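Local coordinates for protein benzoylformate decarboxylase (Mycobacterium smegmatis, PDB 4Q9D) that belongs to the thiamine pyrophosphate enzyme family and holds a magnesium ion in its C-terminal domain, in a four-chain assembly, at residues Y288-E291 with G292-L295; T299-P302 with H303-A306. All coordinates share one frame; numbering follows the deposited sequence.

Contact 1: Y288-E291 with G292-L295; sequences YLPE and GTDL
G292 and T293 complete a type II beta turn begun by P290, and T293 N closes it by donating to P290 O at 3.0 Å, with an N-H...O angle of 146°. G292 takes a positive phi (94°), as glycine commonly does at the third position of such a turn. The two branches of T293 then part company. OG1, set beside its own backbone N (chi1 -58°), lies 3.7 Å from P290 CG. It accepts a hydrogen bond from a water that also donates to E291 O; the water oxygen lies 2.6 Å from E291 O. The hydroxyl has a further partner in Y267 O. CG2 turns instead to the L289 side chain, which crosses that of T293 at about a right angle, with L289 CD2 4.0 Å from T293 CG2. L289 CD1 passes 3.2 Å from T293 O. D294 starts its side chain away from 288-291, and OD2 forms a salt bridge with R196. At L295 the same L289 CD1 rests 3.8 Å from L295 CB. P290 packs on helix 257-264, while T293, D294 and L295 lie against strand 269-273 as strand 294-299 enters the parallel sheet.

Contact 2: T299-P302 with H303-A306; sequences TADP and HRSA
D301 receives three backbone N-H groups from the first turn of the helix, one on its side chain and two on its main chain. OD1 accepts from H303 N at 2.9 Å; the donor arrives 50° out of the carboxylate plane, over the group. The carboxylate reaches this place because CG stands opposite the backbone N (chi1 -177°), which also lays it alongside the H303 side chain, with OD1 3.3 Å from H303 CB. D301 O takes two weak bonds, from R304 N at 2.8 Å and S305 N at 3.4 Å. This is an N-cap at the start of helix 302-307, and the ST turn just before it, D301 N to T299 OG1 at 3.0 Å, leads out of strand 294-299 in the Rossmann-like central domain. The same T299 hydroxyl is hydrogen-bonded to E210, and its CG2 packs 3.9 Å from S305 CB. P302 O accepts from A306 N at 2.9 Å and from Q151 NE2 of the third subunit. S305 OG bonds to Q151 OE1 on that same residue. R304 CB lies 3.4 Å from D301 O, while R304 NH2 forms a salt bridge with D110 OD2 of the second subunit.

Contact 1 and contact 2 sit at the two ends of strand 294-299: residues 288-295 lead the chain into it, and residues 299-306 carry it out into helix 302-307. Their centres are about 20 Å apart, and the two do not touch apart from this chain connection. Both belong to the central domain, whereas the magnesium ion is bound in the C-terminal domain by D434, N461 and E463, none of which belongs to either contact. The centre of contact 1 lies about 30 Å from the centre of the chain, that of contact 2 about 18 Å. V109 of the second subunit joins their surroundings, packing on Y288 at one end and on R304 at the other.

Contact 1: Y288-E291 with G292-L295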
ATOM      1  N   TYR B 288     -22.919 -20.575 -11.517  1.00 25.17           N
ATOM      2  CA  TYR B 288     -23.392 -19.532 -10.615  1.00 26.79           C
ATOM      3  C   TYR B 288     -24.905 -19.424 -10.692  1.00 30.85           C
ATOM      4  O   TYR B 288     -25.589 -19.374  -9.661  1.00 34.55           O
ATOM      5  CB  TYR B 288     -22.726 -18.190 -10.949  1.00 24.64           C
ATOM      6  CG  TYR B 288     -21.260 -18.184 -10.598  1.00 21.92           C
ATOM      7  CD1 TYR B 288     -20.856 -18.383  -9.277  1.00 22.20           C
ATOM      8  CD2 TYR B 288     -20.277 -17.993 -11.570  1.00 22.00           C
ATOM      9  CE1 TYR B 288     -19.516 -18.400  -8.921  1.00 24.65           C
ATOM     10  CE2 TYR B 288     -18.902 -18.003 -11.212  1.00 19.89           C
ATOM     11  CZ  TYR B 288     -18.546 -18.196  -9.887  1.00 26.09           C
ATOM     12  OH  TYR B 288     -17.221 -18.251  -9.502  1.00 32.19           O
ATOM     13  N   LEU B 289     -25.423 -19.398 -11.921  1.00 28.41           N
ATOM     14  CA  LEU B 289     -26.863 -19.329 -12.166  1.00 34.61           C
ATOM     15  C   LEU B 289     -27.186 -20.288 -13.270  1.00 32.72           C
ATOM     16  O   LEU B 289     -26.628 -20.181 -14.356  1.00 31.28           O
ATOM     17  CB  LEU B 289     -27.259 -17.969 -12.709  1.00 33.29           C
ATOM     18  CG  LEU B 289     -27.934 -16.877 -11.912  1.00 32.50           C
ATOM     19  CD1 LEU B 289     -28.485 -15.829 -12.901  1.00 28.59           C
ATOM     20  CD2 LEU B 289     -28.979 -17.404 -10.984  1.00 31.28           C
ATOM     21  N   PRO B 290     -28.128 -21.187 -13.027  1.00 29.47           N
ATOM     22  CA  PRO B 290     -28.553 -22.097 -14.105  1.00 34.01           C
ATOM     23  C   PRO B 290     -29.345 -21.369 -15.205  1.00 32.84           C
ATOM     24  O   PRO B 290     -30.141 -20.460 -14.910  1.00 30.42           O
ATOM     25  CB  PRO B 290     -29.461 -23.092 -13.379  1.00 32.04           C
ATOM     26  CG  PRO B 290     -30.007 -22.296 -12.189  1.00 30.85           C
ATOM     27  CD  PRO B 290     -28.918 -21.337 -11.793  1.00 33.92           C
ATOM     28  N   GLU B 291     -29.113 -21.763 -16.456  1.00 35.04           N
ATOM     29  CA  GLU B 291     -29.876 -21.265 -17.598  1.00 42.09           C
ATOM     30  C   GLU B 291     -31.384 -21.326 -17.343  1.00 31.81           C
ATOM     31  O   GLU B 291     -31.893 -22.281 -16.767  1.00 32.55           O
ATOM     32  CB  GLU B 291     -29.521 -22.052 -18.853  1.00 50.45           C
ATOM     33  CG  GLU B 291     -30.108 -21.465 -20.130  1.00 66.08           C
ATOM     34  CD  GLU B 291     -29.826 -22.334 -21.338  1.00 87.60           C
ATOM     35  OE1 GLU B 291     -30.350 -23.470 -21.393  1.00 89.08           O
ATOM     36  OE2 GLU B 291     -29.075 -21.885 -22.231  1.00 92.17           O
ATOM     37  N   GLY B 292     -32.093 -20.270 -17.715  1.00 34.97           N
ATOM     38  CA  GLY B 292     -33.505 -20.201 -17.381  1.00 28.71           C
ATOM     39  C   GLY B 292     -33.808 -19.446 -16.090  1.00 40.39           C
ATOM     40  O   GLY B 292     -34.973 -19.144 -15.794  1.00 37.64           O
ATOM     41  N   THR B 293     -32.776 -19.137 -15.304  1.00 33.04           N
ATOM     42  CA  THR B 293     -33.006 -18.358 -14.087  1.00 29.53           C
ATOM     43  C   THR B 293     -32.302 -17.017 -14.193  1.00 33.00           C
ATOM     44  O   THR B 293     -31.083 -16.977 -14.347  1.00 31.53           O
ATOM     45  CB  THR B 293     -32.489 -19.092 -12.836  1.00 31.30           C
ATOM     46  OG1 THR B 293     -33.130 -20.365 -12.731  1.00 27.65           O
ATOM     47  CG2 THR B 293     -32.792 -18.273 -11.585  1.00 32.04           C
ATOM     48  N   ASP B 294     -33.053 -15.923 -14.131  1.00 31.65           N
ATOM     49  CA  ASP B 294     -32.436 -14.590 -14.108  1.00 31.09           C
ATOM     50  C   ASP B 294     -32.232 -14.114 -12.670  1.00 29.33           C
ATOM     51  O   ASP B 294     -32.872 -14.634 -11.742  1.00 27.69           O
ATOM     52  CB  ASP B 294     -33.292 -13.565 -14.854  1.00 31.16           C
ATOM     53  CG  ASP B 294     -33.331 -13.806 -16.366  1.00 37.83           C
ATOM     54  OD1 ASP B 294     -32.371 -14.371 -16.934  1.00 35.14           O
ATOM     55  OD2 ASP B 294     -34.332 -13.405 -16.985  1.00 45.95           O
ATOM     56  N   LEU B 295     -31.355 -13.125 -12.485  1.00 24.89           N
ATOM     57  CA  LEU B 295     -31.095 -12.562 -11.142  1.00 24.70           C
ATOM     58  C   LEU B 295     -31.028 -11.024 -11.107  1.00 23.70           C
ATOM     59  O   LEU B 295     -30.458 -10.393 -11.995  1.00 23.91           O
ATOM     60  CB  LEU B 295     -29.831 -13.178 -10.531  1.00 21.47           C
ATOM     61  CG  LEU B 295     -29.454 -12.848  -9.069  1.00 24.92           C
ATOM     62  CD1 LEU B 295     -28.640 -13.992  -8.474  1.00 19.58           C
ATOM     63  CD2 LEU B 295     -28.638 -11.547  -8.978  1.00 19.41           C
TER
HETATM   64  O   HOH W   1     -33.036 -22.597 -14.399  1.00 35.55           O

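Contact 2: T299-P302 with H303-A306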
ATOM      1  N   THR B 299     -28.257  -3.650  -3.411  1.00 19.46           N
ATOM      2  CA  THR B 299     -27.358  -3.575  -2.262  1.00 19.77           C
ATOM      3  C   THR B 299     -26.917  -2.147  -2.053  1.00 22.45           C
ATOM      4  O   THR B 299     -26.883  -1.343  -3.007  1.00 24.73           O
ATOM      5  CB  THR B 299     -26.094  -4.454  -2.466  1.00 21.02           C
ATOM      6  OG1 THR B 299     -25.193  -4.261  -1.374  1.00 20.77           O
ATOM      7  CG2 THR B 299     -25.357  -4.094  -3.762  1.00 17.84           C
ATOM      8  N   ALA B 300     -26.566  -1.817  -0.817  1.00 19.87           N
ATOM      9  CA  ALA B 300     -26.063  -0.465  -0.528  1.00 21.91           C
ATOM     10  C   ALA B 300     -24.549  -0.433  -0.729  1.00 29.05           C
ATOM     11  O   ALA B 300     -23.925   0.625  -0.645  1.00 23.25           O
ATOM     12  CB  ALA B 300     -26.424  -0.038   0.889  1.00 26.83           C
ATOM     13  N   ASP B 301     -23.955  -1.596  -1.009  1.00 22.23           N
ATOM     14  CA  ASP B 301     -22.500  -1.673  -1.133  1.00 22.54           C
ATOM     15  C   ASP B 301     -22.028  -1.967  -2.556  1.00 21.54           C
ATOM     16  O   ASP B 301     -22.025  -3.111  -2.990  1.00 23.22           O
ATOM     17  CB  ASP B 301     -21.945  -2.709  -0.146  1.00 19.86           C
ATOM     18  CG  ASP B 301     -20.408  -2.788  -0.162  1.00 28.14           C
ATOM     19  OD1 ASP B 301     -19.755  -2.075  -0.967  1.00 21.84           O
ATOM     20  OD2 ASP B 301     -19.851  -3.587   0.634  1.00 33.32           O
ATOM     21  N   PRO B 302     -21.571  -0.925  -3.269  1.00 18.09           N
ATOM     22  CA  PRO B 302     -21.144  -1.071  -4.663  1.00 17.72           C
ATOM     23  C   PRO B 302     -20.093  -2.165  -4.863  1.00 19.16           C
ATOM     24  O   PRO B 302     -19.963  -2.678  -5.974  1.00 22.78           O
ATOM     25  CB  PRO B 302     -20.562   0.318  -5.018  1.00 21.84           C
ATOM     26  CG  PRO B 302     -21.057   1.240  -3.926  1.00 22.68           C
ATOM     27  CD  PRO B 302     -21.257   0.410  -2.715  1.00 22.85           C
ATOM     28  N   HIS B 303     -19.340  -2.494  -3.812  1.00 23.57           N
ATOM     29  CA  HIS B 303     -18.365  -3.548  -3.925  1.00 28.50           C
ATOM     30  C   HIS B 303     -19.078  -4.897  -4.140  1.00 25.66           C
ATOM     31  O   HIS B 303     -18.629  -5.742  -4.938  1.00 24.84           O
ATOM     32  CB  HIS B 303     -17.452  -3.634  -2.681  1.00 21.99           C
ATOM     33  CG  HIS B 303     -16.601  -4.865  -2.685  1.00 25.90           C
ATOM     34  ND1 HIS B 303     -16.875  -5.975  -1.896  1.00 32.47           N
ATOM     35  CD2 HIS B 303     -15.520  -5.207  -3.431  1.00 21.24           C
ATOM     36  CE1 HIS B 303     -15.987  -6.913  -2.138  1.00 21.54           C
ATOM     37  NE2 HIS B 303     -15.143  -6.470  -3.063  1.00 29.11           N
ATOM     38  N   ARG B 304     -20.169  -5.101  -3.410  1.00 22.16           N
ATOM     39  CA  ARG B 304     -20.953  -6.343  -3.516  1.00 23.85           C
ATOM     40  C   ARG B 304     -21.638  -6.522  -4.876  1.00 28.19           C
ATOM     41  O   ARG B 304     -21.728  -7.645  -5.384  1.00 23.99           O
ATOM     42  CB  ARG B 304     -21.979  -6.466  -2.382  1.00 20.81           C
ATOM     43  CG  ARG B 304     -21.349  -6.914  -1.076  1.00 35.01           C
ATOM     44  CD  ARG B 304     -20.472  -8.144  -1.424  1.00 47.67           C
ATOM     45  NE  ARG B 304     -19.431  -8.450  -0.454  1.00 55.45           N
ATOM     46  CZ  ARG B 304     -18.678  -9.551  -0.489  1.00 48.77           C
ATOM     47  NH1 ARG B 304     -18.859 -10.495  -1.425  1.00 46.88           N
ATOM     48  NH2 ARG B 304     -17.763  -9.721   0.447  1.00 44.89           N
ATOM     49  N   SER B 305     -22.110  -5.435  -5.478  1.00 18.53           N
ATOM     50  CA  SER B 305     -22.661  -5.543  -6.835  1.00 21.29           C
ATOM     51  C   SER B 305     -21.525  -5.696  -7.840  1.00 29.33           C
ATOM     52  O   SER B 305     -21.681  -6.359  -8.862  1.00 23.87           O
ATOM     53  CB  SER B 305     -23.524  -4.316  -7.185  1.00 21.65           C
ATOM     54  OG  SER B 305     -22.885  -3.126  -6.747  1.00 21.62           O
ATOM     55  N   ALA B 306     -20.368  -5.091  -7.549  1.00 22.14           N
ATOM     56  CA  ALA B 306     -19.241  -5.151  -8.490  1.00 20.85           C
ATOM     57  C   ALA B 306     -18.635  -6.537  -8.639  1.00 24.69           C
ATOM     58  O   ALA B 306     -18.181  -6.892  -9.730  1.00 22.87           O
ATOM     59  CB  ALA B 306     -18.142  -4.168  -8.092  1.00 20.13           C
TER